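Long-range contact in probable oxidoreductase (Pseudomonas aeruginosa, PDB 4B7C), which is probably an NADP-dependent oxidoreductase of the medium-chain dehydrogenase/reductase family, its natural substrate not established: residues E72-V84 and G93-Y105. Sequence-based numbering, arbitrary orientation.
Sequences EVMRALGVGKVLV and GDYVNGALGVQDY
With CG anti to the backbone N (chi1 -174°) and the chain extended beyond it, K81 runs its methylenes obliquely across one face of the Y95 ring; Y95 CG lies anti to its carbonyl carbon (chi1 -74°). K81 CB lies 4.2 Å from the ring centroid, a CH-pi contact, while CD and CE continue past Y95 OH. On the opposite face of the sheet, L100, beyond the turn centred on A99, sends its CD1 to within 3.3 Å of G78 C, over the backbone of G78 and G80. Strands 77-82 and 95-97 form an antiparallel beta hairpin in the GroES-like N-terminal domain, their axes 4.7 Å apart. Two hydrogen-bonded pairs define the register: G80 with V96 (V96 N to G80 O 2.9 Å), and G78 with G98. V82 N meets D94 O at 2.7 Å, almost straight at 175°, and V82 CG2 packs against V96 CG1. Positive-phi G101 puts its N on a lone pair of A76 O, and the chain reverses at V102, centre of an inverse gamma turn. Q103 NE2 binds L100 O, which lies in the Q103 amide plane, at 2.8 Å, holding the amide beside V73 CG1; Q10 and N8 engage Q103 OE1.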
ATOM      1  N   GLU B  72       9.758 -28.674  18.088  1.00 43.38           N
ATOM      2  CA  GLU B  72      10.336 -27.541  18.820  1.00 44.78           C
ATOM      3  C   GLU B  72       9.340 -27.004  19.838  1.00 40.75           C
ATOM      4  O   GLU B  72       8.129 -27.049  19.628  1.00 37.27           O
ATOM      5  CB  GLU B  72      10.706 -26.383  17.888  1.00 47.97           C
ATOM      6  CG  GLU B  72      12.035 -26.520  17.162  1.00 53.79           C
ATOM      7  CD  GLU B  72      12.365 -25.311  16.289  1.00 57.10           C
ATOM      8  OE1 GLU B  72      11.567 -24.335  16.223  1.00 53.98           O
ATOM      9  OE2 GLU B  72      13.443 -25.346  15.661  1.00 64.99           O
ATOM     10  N   VAL B  73       9.868 -26.455  20.929  1.00 38.32           N
ATOM     11  CA  VAL B  73       9.035 -25.760  21.901  1.00 35.64           C
ATOM     12  C   VAL B  73       8.305 -24.618  21.217  1.00 34.18           C
ATOM     13  O   VAL B  73       8.902 -23.840  20.485  1.00 36.44           O
ATOM     14  CB  VAL B  73       9.869 -25.209  23.070  1.00 37.70           C
ATOM     15  CG1 VAL B  73       8.971 -24.463  24.056  1.00 36.31           C
ATOM     16  CG2 VAL B  73      10.599 -26.350  23.753  1.00 38.53           C
ATOM     17  N   MET B  74       7.008 -24.527  21.454  1.00 32.42           N
ATOM     18  CA  MET B  74       6.200 -23.496  20.832  1.00 32.39           C
ATOM     19  C   MET B  74       6.705 -22.090  21.205  1.00 34.88           C
ATOM     20  O   MET B  74       7.046 -21.820  22.360  1.00 33.14           O
ATOM     21  CB  MET B  74       4.731 -23.640  21.224  1.00 32.17           C
ATOM     22  CG  MET B  74       3.813 -22.582  20.624  1.00 31.77           C
ATOM     23  SD  MET B  74       3.896 -22.434  18.844  1.00 32.92           S
ATOM     24  CE  MET B  74       2.852 -20.994  18.658  1.00 29.37           C
ATOM     25  N   ARG B  75       6.746 -21.209  20.209  1.00 33.86           N
ATOM     26  CA  ARG B  75       7.220 -19.839  20.404  0.50 31.73           C
ATOM     27  C   ARG B  75       6.228 -19.025  21.227  1.00 31.85           C
ATOM     28  O   ARG B  75       5.029 -19.087  21.009  1.00 32.27           O
ATOM     29  CB  ARG B  75       7.470 -19.143  19.055  0.50 31.12           C
ATOM     30  CG  ARG B  75       7.949 -17.697  19.163  0.50 30.99           C
ATOM     31  CD  ARG B  75       8.329 -17.049  17.831  0.50 29.83           C
ATOM     32  NE  ARG B  75       9.262 -17.894  17.090  0.50 28.65           N
ATOM     33  CZ  ARG B  75       9.116 -18.326  15.840  0.50 28.46           C
ATOM     34  NH1 ARG B  75       8.058 -17.986  15.099  0.50 29.34           N
ATOM     35  NH2 ARG B  75      10.062 -19.101  15.324  0.50 27.77           N
ATOM     36  N   ALA B  76       6.740 -18.250  22.177  1.00 29.30           N
ATOM     37  CA  ALA B  76       5.914 -17.330  22.974  1.00 27.55           C
ATOM     38  C   ALA B  76       6.772 -16.241  23.595  1.00 26.69           C
ATOM     39  O   ALA B  76       7.829 -16.526  24.151  1.00 26.69           O
ATOM     40  CB  ALA B  76       5.185 -18.082  24.075  1.00 24.73           C
ATOM     41  N   LEU B  77       6.307 -15.014  23.497  1.00 27.20           N
ATOM     42  CA  LEU B  77       6.890 -13.923  24.241  1.00 29.58           C
ATOM     43  C   LEU B  77       6.448 -14.072  25.691  1.00 31.63           C
ATOM     44  O   LEU B  77       5.335 -14.517  25.986  1.00 31.00           O
ATOM     45  CB  LEU B  77       6.460 -12.559  23.694  1.00 29.85           C
ATOM     46  CG  LEU B  77       6.963 -12.211  22.278  1.00 32.00           C
ATOM     47  CD1 LEU B  77       6.288 -10.936  21.783  1.00 34.00           C
ATOM     48  CD2 LEU B  77       8.468 -12.092  22.180  1.00 31.13           C
ATOM     49  N   GLY B  78       7.323 -13.710  26.605  1.00 31.53           N
ATOM     50  CA  GLY B  78       7.006 -13.826  28.017  1.00 31.05           C
ATOM     51  C   GLY B  78       7.843 -12.936  28.899  1.00 31.35           C
ATOM     52  O   GLY B  78       8.805 -12.317  28.439  1.00 30.27           O
ATOM     53  N   VAL B  79       7.454 -12.893  30.173  1.00 29.35           N
ATOM     54  CA  VAL B  79       8.254 -12.258  31.201  1.00 29.58           C
ATOM     55  C   VAL B  79       8.648 -13.298  32.222  1.00 29.57           C
ATOM     56  O   VAL B  79       7.855 -14.161  32.606  1.00 28.23           O
ATOM     57  CB  VAL B  79       7.542 -11.095  31.916  1.00 31.06           C
ATOM     58  CG1 VAL B  79       7.653  -9.837  31.059  1.00 29.40           C
ATOM     59  CG2 VAL B  79       6.091 -11.418  32.200  1.00 33.25           C
ATOM     60  N   GLY B  80       9.887 -13.207  32.664  1.00 30.44           N
ATOM     61  CA  GLY B  80      10.419 -14.168  33.617  1.00 30.28           C
ATOM     62  C   GLY B  80      11.560 -13.617  34.438  1.00 31.77           C
ATOM     63  O   GLY B  80      12.070 -12.529  34.168  1.00 29.51           O
ATOM     64  N   LYS B  81      11.988 -14.418  35.406  1.00 32.55           N
ATOM     65  CA  LYS B  81      13.066 -14.038  36.317  1.00 34.13           C
ATOM     66  C   LYS B  81      14.338 -14.789  35.992  1.00 30.46           C
ATOM     67  O   LYS B  81      14.333 -16.016  35.854  1.00 29.45           O
ATOM     68  CB  LYS B  81      12.668 -14.335  37.764  1.00 38.73           C
ATOM     69  CG  LYS B  81      13.671 -13.840  38.797  1.00 43.13           C
ATOM     70  CD  LYS B  81      13.326 -14.364  40.183  1.00 48.69           C
ATOM     71  CE  LYS B  81      14.076 -13.620  41.270  1.00 53.17           C
ATOM     72  NZ  LYS B  81      13.922 -14.333  42.581  1.00 57.40           N
ATOM     73  N   VAL B  82      15.431 -14.055  35.867  1.00 28.31           N
ATOM     74  CA  VAL B  82      16.723 -14.662  35.614  1.00 29.56           C
ATOM     75  C   VAL B  82      17.212 -15.359  36.881  1.00 30.26           C
ATOM     76  O   VAL B  82      17.414 -14.723  37.911  1.00 33.61           O
ATOM     77  CB  VAL B  82      17.787 -13.630  35.166  1.00 29.60           C
ATOM     78  CG1 VAL B  82      19.115 -14.334  34.973  1.00 27.31           C
ATOM     79  CG2 VAL B  82      17.359 -12.896  33.888  1.00 30.01           C
ATOM     80  N   LEU B  83      17.423 -16.663  36.796  1.00 30.50           N
ATOM     81  CA  LEU B  83      17.927 -17.455  37.914  1.00 31.72           C
ATOM     82  C   LEU B  83      19.444 -17.594  37.861  1.00 33.11           C
ATOM     83  O   LEU B  83      20.126 -17.508  38.883  1.00 33.47           O
ATOM     84  CB  LEU B  83      17.302 -18.853  37.912  1.00 33.19           C
ATOM     85  CG  LEU B  83      15.774 -18.904  38.038  1.00 34.46           C
ATOM     86  CD1 LEU B  83      15.389 -20.366  38.203  1.00 34.27           C
ATOM     87  CD2 LEU B  83      15.253 -18.112  39.237  1.00 33.06           C
ATOM     88  N   VAL B  84      19.954 -17.851  36.663  1.00 31.88           N
ATOM     89  CA  VAL B  84      21.388 -17.973  36.421  1.00 32.43           C
ATOM     90  C   VAL B  84      21.738 -17.253  35.141  1.00 33.62           C
ATOM     91  O   VAL B  84      21.083 -17.461  34.117  1.00 33.09           O
ATOM     92  CB  VAL B  84      21.861 -19.435  36.246  1.00 32.83           C
ATOM     93  CG1 VAL B  84      23.324 -19.456  35.826  1.00 33.60           C
ATOM     94  CG2 VAL B  84      21.624 -20.252  37.507  1.00 33.59           C
ATOM     95  N   GLY B  93      18.280 -12.467  39.308  1.00 36.03           N
ATOM     96  CA  GLY B  93      17.337 -11.544  39.957  1.00 35.68           C
ATOM     97  C   GLY B  93      16.706 -10.537  39.012  1.00 35.16           C
ATOM     98  O   GLY B  93      15.655  -9.963  39.328  1.00 37.49           O
ATOM     99  N   ASP B  94      17.337 -10.324  37.857  1.00 35.80           N
ATOM    100  CA  ASP B  94      16.741  -9.499  36.798  1.00 35.09           C
ATOM    101  C   ASP B  94      15.441 -10.131  36.327  1.00 33.53           C
ATOM    102  O   ASP B  94      15.344 -11.353  36.205  1.00 33.41           O
ATOM    103  CB  ASP B  94      17.659  -9.358  35.575  1.00 35.71           C
ATOM    104  CG  ASP B  94      18.853  -8.446  35.820  1.00 36.46           C
ATOM    105  OD1 ASP B  94      18.876  -7.735  36.846  1.00 35.20           O
ATOM    106  OD2 ASP B  94      19.773  -8.453  34.970  1.00 33.96           O
ATOM    107  N   TYR B  95      14.458  -9.287  36.043  1.00 32.92           N
ATOM    108  CA  TYR B  95      13.284  -9.702  35.299  1.00 34.11           C
ATOM    109  C   TYR B  95      13.455  -9.263  33.854  1.00 32.12           C
ATOM    110  O   TYR B  95      13.863  -8.137  33.575  1.00 31.56           O
ATOM    111  CB  TYR B  95      11.994  -9.126  35.877  1.00 35.70           C
ATOM    112  CG  TYR B  95      11.593  -9.801  37.159  1.00 38.11           C
ATOM    113  CD1 TYR B  95      12.174  -9.425  38.373  1.00 40.49           C
ATOM    114  CD2 TYR B  95      10.662 -10.836  37.169  1.00 38.19           C
ATOM    115  CE1 TYR B  95      11.825 -10.044  39.566  1.00 40.00           C
ATOM    116  CE2 TYR B  95      10.309 -11.462  38.352  1.00 38.17           C
ATOM    117  CZ  TYR B  95      10.896 -11.061  39.547  1.00 39.18           C
ATOM    118  OH  TYR B  95      10.544 -11.676  40.726  1.00 42.61           O
ATOM    119  N   VAL B  96      13.123 -10.171  32.942  1.00 30.20           N
ATOM    120  CA  VAL B  96      13.314  -9.938  31.523  1.00 29.07           C
ATOM    121  C   VAL B  96      12.055 -10.218  30.702  1.00 29.94           C
ATOM    122  O   VAL B  96      11.211 -11.033  31.085  1.00 31.77           O
ATOM    123  CB  VAL B  96      14.477 -10.790  30.945  1.00 27.53           C
ATOM    124  CG1 VAL B  96      15.798 -10.385  31.548  1.00 27.73           C
ATOM    125  CG2 VAL B  96      14.244 -12.296  31.144  1.00 26.93           C
ATOM    126  N   ASN B  97      11.958  -9.513  29.577  1.00 29.80           N
ATOM    127  CA  ASN B  97      10.979  -9.768  28.519  1.00 30.40           C
ATOM    128  C   ASN B  97      11.724 -10.368  27.345  1.00 30.78           C
ATOM    129  O   ASN B  97      12.794  -9.903  26.971  1.00 31.22           O
ATOM    130  CB  ASN B  97      10.289  -8.469  28.084  1.00 31.54           C
ATOM    131  CG  ASN B  97       9.331  -8.658  26.910  1.00 31.94           C
ATOM    132  OD1 ASN B  97       9.737  -9.049  25.813  1.00 34.62           O
ATOM    133  ND2 ASN B  97       8.062  -8.341  27.128  1.00 31.95           N
ATOM    134  N   GLY B  98      11.179 -11.420  26.768  1.00 29.62           N
ATOM    135  CA  GLY B  98      11.822 -12.080  25.621  1.00 27.24           C
ATOM    136  C   GLY B  98      11.016 -13.250  25.106  1.00 26.94           C
ATOM    137  O   GLY B  98       9.921 -13.534  25.607  1.00 25.43           O
ATOM    138  N   ALA B  99      11.546 -13.911  24.081  1.00 27.14           N
ATOM    139  CA  ALA B  99      10.915 -15.096  23.513  1.00 27.51           C
ATOM    140  C   ALA B  99      11.238 -16.259  24.429  1.00 26.71           C
ATOM    141  O   ALA B  99      12.201 -16.987  24.210  1.00 28.35           O
ATOM    142  CB  ALA B  99      11.426 -15.362  22.081  1.00 26.61           C
ATOM    143  N   LEU B 100      10.433 -16.423  25.467  1.00 27.44           N
ATOM    144  CA  LEU B 100      10.712 -17.416  26.522  1.00 26.29           C
ATOM    145  C   LEU B 100      10.193 -18.818  26.200  1.00 28.06           C
ATOM    146  O   LEU B 100      10.615 -19.803  26.807  1.00 26.12           O
ATOM    147  CB  LEU B 100      10.112 -16.953  27.857  1.00 26.12           C
ATOM    148  CG  LEU B 100      10.680 -15.635  28.414  1.00 27.14           C
ATOM    149  CD1 LEU B 100      10.057 -15.280  29.766  1.00 26.60           C
ATOM    150  CD2 LEU B 100      12.203 -15.677  28.505  1.00 24.94           C
ATOM    151  N   GLY B 101       9.230 -18.892  25.287  1.00 28.16           N
ATOM    152  CA  GLY B 101       8.680 -20.182  24.863  1.00 28.85           C
ATOM    153  C   GLY B 101       7.574 -20.688  25.783  1.00 31.96           C
ATOM    154  O   GLY B 101       7.466 -20.262  26.941  1.00 29.15           O
ATOM    155  N   VAL B 102       6.751 -21.604  25.264  1.00 32.51           N
ATOM    156  CA  VAL B 102       5.644 -22.163  26.037  1.00 31.52           C
ATOM    157  C   VAL B 102       6.190 -23.286  26.900  1.00 33.48           C
ATOM    158  O   VAL B 102       6.069 -24.473  26.573  1.00 35.31           O
ATOM    159  CB  VAL B 102       4.477 -22.662  25.162  1.00 33.82           C
ATOM    160  CG1 VAL B 102       3.361 -23.195  26.050  1.00 32.63           C
ATOM    161  CG2 VAL B 102       3.929 -21.535  24.285  1.00 31.02           C
ATOM    162  N   GLN B 103       6.787 -22.892  28.021  1.00 32.16           N
ATOM    163  CA  GLN B 103       7.491 -23.811  28.902  1.00 30.72           C
ATOM    164  C   GLN B 103       7.714 -23.189  30.290  1.00 31.52           C
ATOM    165  O   GLN B 103       7.485 -21.997  30.488  1.00 31.68           O
ATOM    166  CB  GLN B 103       8.837 -24.212  28.299  1.00 30.47           C
ATOM    167  CG  GLN B 103       9.738 -23.039  27.978  1.00 29.99           C
ATOM    168  CD  GLN B 103      10.994 -23.426  27.246  1.00 29.96           C
ATOM    169  OE1 GLN B 103      11.424 -24.589  27.262  1.00 29.80           O
ATOM    170  NE2 GLN B 103      11.607 -22.435  26.594  1.00 28.87           N
ATOM    171  N   ASP B 104       8.135 -24.020  31.238  1.00 31.51           N
ATOM    172  CA  ASP B 104       8.398 -23.572  32.623  1.00 33.98           C
ATOM    173  C   ASP B 104       9.656 -22.710  32.702  1.00 33.55           C
ATOM    174  O   ASP B 104       9.695 -21.716  33.429  1.00 32.73           O
ATOM    175  CB  ASP B 104       8.587 -24.759  33.574  1.00 33.29           C
ATOM    176  CG  ASP B 104       7.284 -25.463  33.919  1.00 33.99           C
ATOM    177  OD1 ASP B 104       6.276 -24.788  34.220  1.00 33.30           O
ATOM    178  OD2 ASP B 104       7.279 -26.719  33.869  1.00 36.85           O
ATOM    179  N   TYR B 105      10.679 -23.134  31.964  1.00 32.77           N
ATOM    180  CA  TYR B 105      11.995 -22.504  32.019  1.00 32.57           C
ATOM    181  C   TYR B 105      12.543 -22.251  30.632  1.00 33.88           C
ATOM    182  O   TYR B 105      12.387 -23.091  29.741  1.00 32.06           O
ATOM    183  CB  TYR B 105      13.004 -23.400  32.737  1.00 33.55           C
ATOM    184  CG  TYR B 105      12.705 -23.676  34.184  1.00 35.23           C
ATOM    185  CD1 TYR B 105      13.186 -22.835  35.185  1.00 36.22           C
ATOM    186  CD2 TYR B 105      11.955 -24.784  34.558  1.00 35.58           C
ATOM    187  CE1 TYR B 105      12.925 -23.088  36.518  1.00 36.61           C
ATOM    188  CE2 TYR B 105      11.679 -25.042  35.887  1.00 38.42           C
ATOM    189  CZ  TYR B 105      12.180 -24.196  36.866  1.00 38.44           C
ATOM    190  OH  TYR B 105      11.910 -24.439  38.185  1.00 39.94           O
TER